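Local coordinates for protein transcriptional repressor of the blcABC operon (Agrobacterium tumefaciens, PDB 3MQ0) that represses transcription of the blcABC operon, probably by binding DNA through its helix-turn-helix domain, and is regulated via oligomerization, at residues Leu116-Thr122 against Gly135-Gln141; Gly217-Ala223 against Ile236-Arg242. Residue numbers count along the deposited sequence, not the author numbering.

Both contacts are open-end pairings of beta hairpins in the GAF-type C-terminal domain, and they follow one another along the chain without crossing. Coming from the N terminus, the chain leaves helix 102-110, enters strand 120-127, turns and returns along 130-137; contact 1 closes that loop where 116-122 meets 135-141. Only after several helices and strand 208-211 does contact 2 open, pairing 217-223 with 236-242 in hairpin 218-226/232-241. The two hairpins then join edge to edge, strand 120-127 lying antiparallel to 232-241: T122 N to A237 O and S239 N to T120 O are both 2.9 Å. One antiparallel sheet thus unites chain regions a hundred residues apart.

Contact 1. Residues Leu116-Thr122 against Gly135-Gln141; sequences LDPYTVT and GCRNSAQ
R137 lays one face of its guanidinium over V121, with R137 NH2 3.8 Å from V121 CG2, and reaches on to the turn before the strand. Its chi1 and chi2 are both t and chi3 turns to p, which brings NH2 to a hydrogen bond with Y119 O (2.9 Å) and within 2.8 Å of L116 O. L116 O accepts from Y119 N (3.0 Å), closing a type I turn over L116-Y119 that leads into strand 120-122. The strand runs antiparallel to 135-137, their axes 4.7 Å apart at 169°. V121 and R137 form the hydrogen-bonded pair, V121 N to R137 O 2.9 Å and R137 N to V121 O 2.7 Å, with side chains on the face toward helix 102-110. T122 and C136 follow as a non-hydrogen-bonded pair, CA atoms 4.4 Å apart, side chains on the other face by F147.

Beyond the paired strands, S139 (chi1 p) brings OG 3.0 Å from T120 OG1 in a hydroxyl-hydroxyl hydrogen bond; separately, S139 OG accepts from Q141 N (3.1 Å), an ST turn. Water 2 bridges the loops, donating to D117 O (3.2 Å) and accepting from A140 N (2.6 Å). With strand 120-127 also paired to 232-241, this is the open end of a beta hairpin in the antiparallel sheet of a GAF-fold domain, here the IclR-family C-terminal domain.

Contact 2. Residues Gly217-Ala223 against Ile236-Arg242; sequences GMLCIGA and IAISLIR
This is a largely buried antiparallel pairing in hairpin 218-226/232-241, inside the domain's sheet, flanked by strands 208-211 and 120-127. Strands 218-223 and 236-241 are extended, axes 4.5 Å apart at 162°. Three hydrogen-bonded pairs set the register: L219 with L240 and I221 with I238 (each N-O distance 2.9 Å both ways), then A223 with I236 (A223 N to I236 O 2.8 Å, I236 N to A223 O 2.9 Å). Between them lie non-hydrogen-bonded pairs C220 with S239 (SG to OG 3.2 Å) and G222 with A237 (CA atoms 4.1 Å apart). R242 N to G217 O, 3.0 Å, closes the end; at G217's phi of 85° a CB would jam against the preceding carbonyl O, which calls for glycine. L219 (chi1 t), I221 (m), I238 (p) and L240 (p) share one face: L219 CD2 to L240 CD1 is 4.0 Å, I221 CB to I238 CG1 3.9 Å. Helix 247-267 covers L219, I221 and A223, while R242 NH2 hydrogen-bonds to A245 O. Aliphatic chains helix-side and small residues opposite imply a sheet held by backbone bonding and hydrophobic packing.

Contact 1. Residues Leu116-Thr122 against Gly135-Gln141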
loop_
_atom_site.group_PDB
_atom_site.type_symbol
_atom_site.label_atom_id
_atom_site.label_comp_id
_atom_site.label_asym_id
_atom_site.label_seq_id
_atom_site.Cartn_x
_atom_site.Cartn_y
_atom_site.Cartn_z
ATOM N N LEU B 116 3.644 -27.390 17.369
ATOM C CA LEU B 116 2.805 -26.703 18.341
ATOM C C LEU B 116 1.529 -27.480 18.709
ATOM O O LEU B 116 0.698 -26.986 19.477
ATOM C CB LEU B 116 2.416 -25.329 17.803
ATOM C CG LEU B 116 3.576 -24.383 17.481
ATOM C CD1 LEU B 116 3.030 -23.119 16.858
ATOM C CD2 LEU B 116 4.400 -24.079 18.731
ATOM N N ASP B 117 1.372 -28.678 18.156
ATOM C CA ASP B 117 0.190 -29.498 18.429
ATOM C C ASP B 117 -0.117 -29.681 19.915
ATOM O O ASP B 117 -1.289 -29.732 20.296
ATOM C CB ASP B 117 0.309 -30.882 17.769
ATOM C CG ASP B 117 0.020 -30.858 16.269
ATOM O OD1 ASP B 117 -0.217 -29.766 15.707
ATOM O OD2 ASP B 117 0.043 -31.949 15.650
ATOM N N PRO B 118 0.923 -29.794 20.759
ATOM C CA PRO B 118 0.672 -30.049 22.184
ATOM C C PRO B 118 0.105 -28.840 22.929
ATOM O O PRO B 118 -0.338 -29.001 24.065
ATOM C CB PRO B 118 2.065 -30.364 22.739
ATOM C CG PRO B 118 2.920 -30.677 21.544
ATOM C CD PRO B 118 2.359 -29.857 20.433
ATOM N N TYR B 119 0.120 -27.657 22.318
ATOM C CA TYR B 119 -0.249 -26.447 23.061
ATOM C C TYR B 119 -1.513 -25.764 22.581
ATOM O O TYR B 119 -1.855 -25.797 21.393
ATOM C CB TYR B 119 0.897 -25.428 23.038
ATOM C CG TYR B 119 2.232 -26.073 23.279
ATOM C CD1 TYR B 119 2.581 -26.525 24.533
ATOM C CD2 TYR B 119 3.135 -26.250 22.241
ATOM C CE1 TYR B 119 3.797 -27.129 24.756
ATOM C CE2 TYR B 119 4.349 -26.861 22.453
ATOM C CZ TYR B 119 4.676 -27.293 23.711
ATOM O OH TYR B 119 5.886 -27.910 23.933
ATOM N N THR B 120 -2.177 -25.099 23.518
ATOM C CA THR B 120 -3.271 -24.207 23.173
ATOM C C THR B 120 -2.663 -22.930 22.610
ATOM O O THR B 120 -1.756 -22.364 23.203
ATOM C CB THR B 120 -4.115 -23.879 24.402
ATOM O OG1 THR B 120 -4.772 -25.074 24.851
ATOM C CG2 THR B 120 -5.149 -22.809 24.075
ATOM N N VAL B 121 -3.160 -22.476 21.463
ATOM C CA VAL B 121 -2.586 -21.299 20.814
ATOM C C VAL B 121 -3.657 -20.243 20.654
ATOM O O VAL B 121 -4.765 -20.550 20.198
ATOM C CB VAL B 121 -2.068 -21.643 19.406
ATOM C CG1 VAL B 121 -1.255 -20.473 18.836
ATOM C CG2 VAL B 121 -1.242 -22.912 19.446
ATOM N N THR B 122 -3.342 -19.007 21.034
ATOM C CA THR B 122 -4.315 -17.921 20.941
ATOM C C THR B 122 -3.795 -16.826 20.035
ATOM O O THR B 122 -2.592 -16.689 19.836
ATOM C CB THR B 122 -4.605 -17.305 22.326
ATOM O OG1 THR B 122 -3.363 -16.925 22.932
ATOM C CG2 THR B 122 -5.278 -18.317 23.220
ATOM N N GLY B 135 -8.752 -15.455 17.872
ATOM C CA GLY B 135 -8.550 -16.818 17.400
ATOM C C GLY B 135 -8.046 -17.704 18.518
ATOM O O GLY B 135 -7.393 -17.226 19.443
ATOM N N CYS B 136 -8.380 -18.991 18.456
ATOM C CA CYS B 136 -7.932 -19.921 19.483
ATOM C C CYS B 136 -7.929 -21.342 18.951
ATOM O O CYS B 136 -8.957 -21.828 18.475
ATOM C CB CYS B 136 -8.822 -19.835 20.729
ATOM S SG CYS B 136 -8.319 -20.956 22.091
ATOM N N ARG B 137 -6.777 -22.009 19.030
ATOM C CA ARG B 137 -6.698 -23.425 18.679
ATOM C C ARG B 137 -6.424 -24.234 19.946
ATOM O O ARG B 137 -5.355 -24.127 20.541
ATOM C CB ARG B 137 -5.648 -23.692 17.590
ATOM C CG ARG B 137 -5.698 -25.142 17.062
ATOM C CD ARG B 137 -4.524 -25.515 16.160
ATOM N NE ARG B 137 -3.280 -25.899 16.847
ATOM C CZ ARG B 137 -3.172 -26.262 18.124
ATOM N NH1 ARG B 137 -4.233 -26.325 18.913
ATOM N NH2 ARG B 137 -1.980 -26.566 18.612
ATOM N N ASN B 138 -7.419 -25.012 20.380
ATOM C CA ASN B 138 -7.344 -25.733 21.650
ATOM C C ASN B 138 -6.434 -26.944 21.613
ATOM O O ASN B 138 -6.113 -27.448 20.543
ATOM C CB ASN B 138 -8.738 -26.150 22.109
ATOM C CG ASN B 138 -9.539 -24.978 22.612
ATOM O OD1 ASN B 138 -10.535 -24.587 22.008
ATOM N ND2 ASN B 138 -9.090 -24.388 23.715
ATOM N N SER B 139 -6.037 -27.419 22.792
ATOM C CA SER B 139 -5.171 -28.594 22.914
ATOM C C SER B 139 -5.520 -29.409 24.144
ATOM O O SER B 139 -6.533 -29.153 24.803
ATOM C CB SER B 139 -3.711 -28.174 23.035
ATOM O OG SER B 139 -3.450 -27.709 24.348
ATOM N N ALA B 140 -4.667 -30.394 24.445
ATOM C CA ALA B 140 -4.839 -31.270 25.603
ATOM C C ALA B 140 -4.327 -30.661 26.911
ATOM O O ALA B 140 -4.485 -31.250 27.983
ATOM C CB ALA B 140 -4.161 -32.622 25.353
ATOM N N GLN B 141 -3.708 -29.493 26.824
ATOM C CA GLN B 141 -3.260 -28.803 28.022
ATOM C C GLN B 141 -4.470 -28.527 28.925
ATOM O O GLN B 141 -5.462 -27.948 28.480
ATOM C CB GLN B 141 -2.564 -27.495 27.639
ATOM C CG GLN B 141 -1.375 -27.130 28.511
ATOM C CD GLN B 141 -0.151 -27.998 28.265
ATOM O OE1 GLN B 141 0.145 -28.386 27.134
ATOM N NE2 GLN B 141 0.575 -28.297 29.332
HETATM O O HOH W 1 -0.258 -27.094 15.741
HETATM O O HOH W 2 -2.999 -31.233 22.602
#

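Contact 2. Residues Gly217-Ala223 against Ile236-Arg242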
loop_
_atom_site.group_PDB
_atom_site.type_symbol
_atom_site.label_atom_id
_atom_site.label_comp_id
_atom_site.label_asym_id
_atom_site.label_seq_id
_atom_site.Cartn_x
_atom_site.Cartn_y
_atom_site.Cartn_z
ATOM N N GLY B 217 -0.506 -21.522 37.807
ATOM C CA GLY B 217 -0.130 -22.759 37.153
ATOM C C GLY B 217 -0.156 -22.721 35.634
ATOM O O GLY B 217 0.222 -23.694 34.989
ATOM N N MET B 218 -0.608 -21.613 35.058
ATOM C CA MET B 218 -0.612 -21.473 33.604
ATOM C C MET B 218 0.541 -20.598 33.176
ATOM O O MET B 218 0.729 -19.505 33.705
ATOM C CB MET B 218 -1.923 -20.872 33.091
ATOM C CG MET B 218 -1.959 -20.686 31.568
ATOM S SD MET B 218 -3.567 -20.229 30.852
ATOM C CE MET B 218 -3.706 -18.536 31.394
ATOM N N LEU B 219 1.305 -21.085 32.208
ATOM C CA LEU B 219 2.403 -20.325 31.624
ATOM C C LEU B 219 2.109 -20.063 30.152
ATOM O O LEU B 219 1.719 -20.983 29.439
ATOM C CB LEU B 219 3.688 -21.141 31.771
ATOM C CG LEU B 219 4.812 -20.801 30.806
ATOM C CD1 LEU B 219 5.517 -19.599 31.345
ATOM C CD2 LEU B 219 5.762 -21.989 30.686
ATOM N N CYS B 220 2.252 -18.813 29.702
ATOM C CA CYS B 220 2.094 -18.490 28.292
ATOM C C CYS B 220 3.361 -17.856 27.722
ATOM O O CYS B 220 4.104 -17.164 28.426
ATOM C CB CYS B 220 0.916 -17.538 28.052
ATOM S SG CYS B 220 -0.603 -18.061 28.889
ATOM N N ILE B 221 3.588 -18.096 26.438
ATOM C CA ILE B 221 4.724 -17.531 25.726
ATOM C C ILE B 221 4.169 -16.799 24.514
ATOM O O ILE B 221 3.372 -17.381 23.765
ATOM C CB ILE B 221 5.648 -18.662 25.249
ATOM C CG1 ILE B 221 6.050 -19.512 26.458
ATOM C CG2 ILE B 221 6.859 -18.091 24.542
ATOM C CD1 ILE B 221 6.728 -20.818 26.096
ATOM N N GLY B 222 4.572 -15.538 24.312
ATOM C CA GLY B 222 3.965 -14.721 23.262
ATOM C C GLY B 222 4.932 -14.182 22.230
ATOM O O GLY B 222 6.114 -14.030 22.516
ATOM N N ALA B 223 4.429 -13.900 21.030
ATOM C CA ALA B 223 5.225 -13.250 19.993
ATOM C C ALA B 223 4.356 -12.307 19.164
ATOM O O ALA B 223 3.131 -12.429 19.139
ATOM C CB ALA B 223 5.871 -14.289 19.081
ATOM N N ILE B 236 0.443 -13.611 19.095
ATOM C CA ILE B 236 0.169 -15.033 19.167
ATOM C C ILE B 236 0.817 -15.578 20.437
ATOM O O ILE B 236 1.915 -15.133 20.815
ATOM C CB ILE B 236 0.673 -15.776 17.915
ATOM C CG1 ILE B 236 0.334 -17.255 17.991
ATOM C CG2 ILE B 236 2.190 -15.626 17.723
ATOM C CD1 ILE B 236 0.740 -18.021 16.714
ATOM N N ALA B 237 0.150 -16.510 21.110
ATOM C CA ALA B 237 0.751 -17.102 22.313
ATOM C C ALA B 237 0.464 -18.585 22.388
ATOM O O ALA B 237 -0.544 -19.057 21.883
ATOM C CB ALA B 237 0.220 -16.405 23.582
ATOM N N ILE B 238 1.343 -19.316 23.047
ATOM C CA ILE B 238 1.007 -20.676 23.412
ATOM C C ILE B 238 0.860 -20.709 24.922
ATOM O O ILE B 238 1.510 -19.942 25.635
ATOM C CB ILE B 238 2.061 -21.685 22.936
ATOM C CG1 ILE B 238 3.424 -21.359 23.539
ATOM C CG2 ILE B 238 2.141 -21.691 21.401
ATOM C CD1 ILE B 238 4.550 -22.234 22.983
ATOM N N SER B 239 0.014 -21.591 25.411
ATOM C CA SER B 239 -0.236 -21.808 26.816
ATOM C C SER B 239 0.048 -23.252 27.220
ATOM O O SER B 239 -0.282 -24.122 26.520
ATOM C CB SER B 239 -1.698 -21.534 27.124
ATOM O OG SER B 239 -1.977 -20.198 26.907
ATOM N N LEU B 240 0.649 -23.431 28.378
ATOM C CA LEU B 240 0.918 -24.777 28.872
ATOM C C LEU B 240 0.955 -24.765 30.387
ATOM O O LEU B 240 0.908 -23.701 31.012
ATOM C CB LEU B 240 2.247 -25.304 28.321
ATOM C CG LEU B 240 3.467 -24.405 28.528
ATOM C CD1 LEU B 240 4.721 -25.238 28.662
ATOM C CD2 LEU B 240 3.602 -23.423 27.359
ATOM N N ILE B 241 1.027 -25.954 30.979
ATOM C CA ILE B 241 1.164 -26.073 32.421
ATOM C C ILE B 241 2.594 -25.717 32.836
ATOM O O ILE B 241 3.555 -26.333 32.375
ATOM C CB ILE B 241 0.827 -27.497 32.886
ATOM C CG1 ILE B 241 -0.627 -27.822 32.548
ATOM C CG2 ILE B 241 1.098 -27.648 34.380
ATOM C CD1 ILE B 241 -1.625 -26.889 33.208
ATOM N N ARG B 242 2.724 -24.726 33.714
ATOM C CA ARG B 242 4.029 -24.203 34.128
ATOM C C ARG B 242 4.937 -25.271 34.734
ATOM O O ARG B 242 6.103 -25.389 34.366
ATOM C CB ARG B 242 3.847 -23.054 35.125
ATOM C CG ARG B 242 4.923 -22.967 36.211
ATOM C CD ARG B 242 6.138 -22.137 35.783
ATOM N NE ARG B 242 7.176 -22.926 35.116
ATOM C CZ ARG B 242 8.409 -22.486 34.877
ATOM N NH1 ARG B 242 8.765 -21.265 35.252
ATOM N NH2 ARG B 242 9.292 -23.266 34.268
#